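Local coordinates for protein transcriptional regulator, LacI family (Lactobacillus brevis, PDB 3JY6) that probably acts as a DNA-binding transcription factor of the LacI family, its periplasmic-binding-protein-like domain being the part crystallised, at residues P75-V78 / Q79-H83; L133-S136 / R137-E141. All coordinates share one frame; numbering follows the deposited sequence.

Both contacts are local, each formed by side chains a few residues apart, and both lie in the periplasmic-binding-protein-like fold. Interaction 1 runs through the helix 75-82, which crosses between two strands of the six-stranded parallel sheet; one side is buried against the sheet and the other exposed. Interaction 2 is a surface contact, yet lies midway along the two-lobed chain (centre about 11 Å from the chain centre, against 23 Å), where the turn after strand 125-131 leads into helix 137-147. The first combines main-chain helix bonds with apolar pairs and one weak amide-carboxylate bond, whereas the second depends on polar side chains that cap a helix start. They share no element.

Interaction 1 of 2, residues P75-V78 / Q79-H83; sequences PQTV and QEILH
Gln76 and Glu80, one turn apart on the helix 75-82, run side by side and point the same way on its exposed face. The Gln76 chain is extended, with CG anti to the backbone N (chi1 -163°), which carries the amide out to the level of the carboxylate. There NE2 donates a weak hydrogen bond to Glu80 OE2, long at 3.3 Å but nearly straight. The amide and carboxylate planes stand almost perpendicular, 88° apart, so the two groups meet through this N-H rather than as a flat pair.

Main-chain bonds make up the second group. Gln79 N, Glu80 N, Ile81 N and Leu82 N donate in turn to the carbonyls of Pro75, Gln76, Thr77 and Val78, the regular i to i+4 pattern of an alpha helix. The shortest of these four, from Gln79 N to Pro75 O, measures 2.8 Å. One further bond of the series, His83 N to Gln79 O, brings the chain to His83, whose positive phi takes it out of the helix.

Apolar contacts form the third group. Thr77 CG2 lies 3.9 Å from Ile81 CD1, the two side chains running alongside each other and touching helix 49-60, Thr77 at Lys53 and Ile81 at Leu56 and Arg57. Val78 and Leu82 cross at an angle, with CG1 of Val78 4.1 Å from CD1 of Leu82; both are buried, Val78 against Leu69 and Leu82 against Leu67 of strand 66-70, and Leu82 also meets Leu56.

The helix is thus amphipathic. Its apolar side packs on strand 66-70 and helix 49-60 as it crosses over between strands 66-70 and 88-91, and its outward side carries an amide-carboxylate pair whose weak bond probably adds little to a turn already held by the main chain.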
loop_
_atom_site.group_PDB
_atom_site.type_symbol
_atom_site.label_atom_id
_atom_site.label_comp_id
_atom_site.label_asym_id
_atom_site.label_seq_id
_atom_site.Cartn_x
_atom_site.Cartn_y
_atom_site.Cartn_z
ATOM N N PRO A 75 -9.840 22.319 11.309
ATOM C CA PRO A 75 -9.051 23.100 12.262
ATOM C C PRO A 75 -9.658 23.211 13.665
ATOM O O PRO A 75 -8.908 23.251 14.640
ATOM C CB PRO A 75 -8.914 24.446 11.565
ATOM C CG PRO A 75 -8.877 24.041 10.109
ATOM C CD PRO A 75 -10.000 23.052 10.042
ATOM N N GLN A 76 -10.989 23.252 13.776
ATOM C CA GLN A 76 -11.635 23.346 15.091
ATOM C C GLN A 76 -11.231 22.145 15.951
ATOM O O GLN A 76 -10.992 22.278 17.151
ATOM C CB GLN A 76 -13.171 23.385 14.964
ATOM C CG GLN A 76 -13.869 23.890 16.233
ATOM C CD GLN A 76 -15.347 23.515 16.314
ATOM O OE1 GLN A 76 -16.023 23.359 15.296
ATOM N NE2 GLN A 76 -15.851 23.382 17.531
ATOM N N THR A 77 -11.142 20.974 15.330
ATOM C CA THR A 77 -10.750 19.753 16.035
ATOM C C THR A 77 -9.264 19.777 16.433
ATOM O O THR A 77 -8.892 19.421 17.559
ATOM C CB THR A 77 -10.975 18.490 15.150
ATOM O OG1 THR A 77 -12.360 18.371 14.813
ATOM C CG2 THR A 77 -10.534 17.230 15.899
ATOM N N VAL A 78 -8.421 20.187 15.491
ATOM C CA VAL A 78 -6.990 20.232 15.733
ATOM C C VAL A 78 -6.601 21.310 16.743
ATOM O O VAL A 78 -5.594 21.178 17.438
ATOM C CB VAL A 78 -6.221 20.455 14.418
ATOM C CG1 VAL A 78 -4.744 20.619 14.697
ATOM C CG2 VAL A 78 -6.458 19.272 13.485
ATOM N N GLN A 79 -7.411 22.365 16.824
ATOM C CA GLN A 79 -7.151 23.447 17.762
ATOM C C GLN A 79 -7.563 22.982 19.158
ATOM O O GLN A 79 -6.789 23.075 20.101
ATOM C CB GLN A 79 -7.957 24.694 17.379
ATOM C CG GLN A 79 -7.880 25.835 18.384
ATOM C CD GLN A 79 -6.496 26.443 18.471
ATOM O OE1 GLN A 79 -5.819 26.631 17.453
ATOM N NE2 GLN A 79 -6.072 26.774 19.685
ATOM N N GLU A 80 -8.780 22.466 19.271
ATOM C CA GLU A 80 -9.317 22.008 20.544
ATOM C C GLU A 80 -8.504 20.902 21.203
ATOM O O GLU A 80 -8.509 20.778 22.431
ATOM C CB GLU A 80 -10.781 21.571 20.362
ATOM C CG GLU A 80 -11.789 22.565 20.951
ATOM C CD GLU A 80 -13.130 22.616 20.208
ATOM O OE1 GLU A 80 -13.653 21.549 19.813
ATOM O OE2 GLU A 80 -13.676 23.736 20.035
ATOM N N ILE A 81 -7.792 20.111 20.402
ATOM C CA ILE A 81 -6.974 19.019 20.934
ATOM C C ILE A 81 -5.494 19.355 21.143
ATOM O O ILE A 81 -4.952 19.103 22.214
ATOM C CB ILE A 81 -7.060 17.764 20.029
ATOM C CG1 ILE A 81 -8.479 17.200 20.061
ATOM C CG2 ILE A 81 -6.062 16.705 20.498
ATOM C CD1 ILE A 81 -8.713 16.032 19.101
ATOM N N LEU A 82 -4.841 19.928 20.134
ATOM C CA LEU A 82 -3.419 20.252 20.242
ATOM C C LEU A 82 -3.093 21.684 20.701
ATOM O O LEU A 82 -1.976 21.960 21.158
ATOM C CB LEU A 82 -2.736 19.956 18.906
ATOM C CG LEU A 82 -2.992 18.540 18.367
ATOM C CD1 LEU A 82 -2.265 18.336 17.048
ATOM C CD2 LEU A 82 -2.509 17.514 19.380
ATOM N N HIS A 83 -4.056 22.589 20.557
ATOM C CA HIS A 83 -3.886 23.978 20.973
ATOM C C HIS A 83 -2.662 24.668 20.395
ATOM O O HIS A 83 -2.012 25.472 21.067
ATOM C CB HIS A 83 -3.835 24.051 22.494
ATOM C CG HIS A 83 -4.988 23.378 23.157
ATOM N ND1 HIS A 83 -6.274 23.871 23.094
ATOM C CD2 HIS A 83 -5.059 22.233 23.877
ATOM C CE1 HIS A 83 -7.087 23.060 23.749
ATOM N NE2 HIS A 83 -6.376 22.059 24.232
#

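Interaction 2 of 2, residues L133-S136 / R137-E141; sequences LELS and RTRQE
Gln140 reaches back from the first turn of the helix to the type I turn Leu133-Ser136, its extended chain laying the amide at the Leu133 carbonyl. NE2 donates to Leu133 O at 2.7 Å, with the oxygen tilted 17° from the amide plane. Ser136 N binds the same oxygen from the opposite face of its carbonyl plane, so the turn's own bond and the glutamine grip one acceptor together. The backbone ties Gln140 to the turn as well, through the helical bond from Gln140 N to Ser136 O, 3.1 Å long.

Ser136 is the N-cap. Its OG lies 2.9 Å from Thr138 OG1, to which it is hydrogen-bonded, and also accepts a weak bond from Thr138 N. Arg139 stretches past the serine side chain: Ser136 CB sits over one face of the guanidinium, 3.4 Å from Arg139 NE. The far end of that arginine is held by Glu132 O and by a salt bridge to Glu160. Arg137 instead bends at chi2, which places NH1 at Glu134 O, an oxygen that lies at its guanidinium edge in a weak bond of 3.4 Å.

Strand 125-131 of the four-stranded parallel sheet thus passes through this capped turn into helix 137-147. Leu133 N is tied to Glu157 on the adjacent strand 152-158, while Thr138 packs on Asn107 of helix 107-119.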
loop_
_atom_site.group_PDB
_atom_site.type_symbol
_atom_site.label_atom_id
_atom_site.label_comp_id
_atom_site.label_asym_id
_atom_site.label_seq_id
_atom_site.Cartn_x
_atom_site.Cartn_y
_atom_site.Cartn_z
ATOM N N LEU A 133 -19.557 12.259 -3.525
ATOM C CA LEU A 133 -19.129 13.636 -3.779
ATOM C C LEU A 133 -19.256 14.624 -2.616
ATOM O O LEU A 133 -18.323 15.386 -2.356
ATOM C CB LEU A 133 -19.872 14.192 -5.003
ATOM C CG LEU A 133 -19.445 13.648 -6.370
ATOM C CD1 LEU A 133 -20.538 13.891 -7.401
ATOM C CD2 LEU A 133 -18.144 14.316 -6.799
ATOM N N GLU A 134 -20.394 14.631 -1.921
ATOM C CA GLU A 134 -20.566 15.564 -0.806
ATOM C C GLU A 134 -19.496 15.375 0.268
ATOM O O GLU A 134 -19.019 16.343 0.854
ATOM C CB GLU A 134 -21.955 15.419 -0.174
ATOM C CG GLU A 134 -22.190 16.381 0.987
ATOM C CD GLU A 134 -23.652 16.470 1.407
ATOM O OE1 GLU A 134 -24.404 17.268 0.807
ATOM O OE2 GLU A 134 -24.051 15.736 2.341
ATOM N N LEU A 135 -19.114 14.124 0.505
ATOM C CA LEU A 135 -18.111 13.785 1.511
ATOM C C LEU A 135 -16.711 14.367 1.348
ATOM O O LEU A 135 -15.914 14.287 2.278
ATOM C CB LEU A 135 -17.991 12.263 1.636
ATOM C CG LEU A 135 -18.849 11.572 2.704
ATOM C CD1 LEU A 135 -20.331 11.749 2.400
ATOM C CD2 LEU A 135 -18.495 10.097 2.758
ATOM N N SER A 136 -16.394 14.951 0.196
ATOM C CA SER A 136 -15.053 15.504 -0.002
ATOM C C SER A 136 -14.962 16.611 -1.059
ATOM O O SER A 136 -15.507 16.484 -2.156
ATOM C CB SER A 136 -14.093 14.362 -0.353
ATOM O OG SER A 136 -12.801 14.845 -0.676
ATOM N N ARG A 137 -14.255 17.688 -0.720
ATOM C CA ARG A 137 -14.087 18.824 -1.629
ATOM C C ARG A 137 -13.125 18.552 -2.784
ATOM O O ARG A 137 -13.216 19.197 -3.826
ATOM C CB ARG A 137 -13.603 20.058 -0.865
ATOM C CG ARG A 137 -14.567 20.538 0.210
ATOM C CD ARG A 137 -15.847 21.103 -0.393
ATOM N NE ARG A 137 -16.784 21.559 0.634
ATOM C CZ ARG A 137 -17.714 20.795 1.200
ATOM N NH1 ARG A 137 -17.848 19.522 0.841
ATOM N NH2 ARG A 137 -18.509 21.306 2.131
ATOM N N THR A 138 -12.195 17.620 -2.597
ATOM C CA THR A 138 -11.250 17.297 -3.657
ATOM C C THR A 138 -11.970 16.484 -4.720
ATOM O O THR A 138 -11.745 16.676 -5.915
ATOM C CB THR A 138 -10.062 16.488 -3.134
ATOM O OG1 THR A 138 -10.548 15.312 -2.481
ATOM C CG2 THR A 138 -9.225 17.328 -2.170
ATOM N N ARG A 139 -12.830 15.568 -4.289
ATOM C CA ARG A 139 -13.590 14.769 -5.239
ATOM C C ARG A 139 -14.458 15.756 -6.018
ATOM O O ARG A 139 -14.461 15.777 -7.252
ATOM C CB ARG A 139 -14.491 13.758 -4.515
ATOM C CG ARG A 139 -13.758 12.832 -3.561
ATOM C CD ARG A 139 -14.734 11.995 -2.742
ATOM N NE ARG A 139 -14.049 11.261 -1.682
ATOM C CZ ARG A 139 -14.657 10.604 -0.699
ATOM N NH1 ARG A 139 -15.985 10.573 -0.621
ATOM N NH2 ARG A 139 -13.932 9.978 0.217
ATOM N N GLN A 140 -15.186 16.580 -5.275
ATOM C CA GLN A 140 -16.063 17.572 -5.869
ATOM C C GLN A 140 -15.366 18.442 -6.898
ATOM O O GLN A 140 -15.965 18.815 -7.902
ATOM C CB GLN A 140 -16.672 18.454 -4.780
ATOM C CG GLN A 140 -17.798 17.779 -4.035
ATOM C CD GLN A 140 -18.340 18.630 -2.916
ATOM O OE1 GLN A 140 -18.670 19.801 -3.114
ATOM N NE2 GLN A 140 -18.445 18.047 -1.730
ATOM N N GLU A 141 -14.107 18.774 -6.647
ATOM C CA GLU A 141 -13.350 19.601 -7.576
ATOM C C GLU A 141 -12.978 18.844 -8.849
ATOM O O GLU A 141 -13.012 19.399 -9.940
ATOM C CB GLU A 141 -12.080 20.121 -6.902
ATOM C CG GLU A 141 -12.279 21.327 -5.982
ATOM C CD GLU A 141 -12.687 22.582 -6.741
ATOM O OE1 GLU A 141 -13.892 22.912 -6.753
ATOM O OE2 GLU A 141 -11.801 23.239 -7.339
#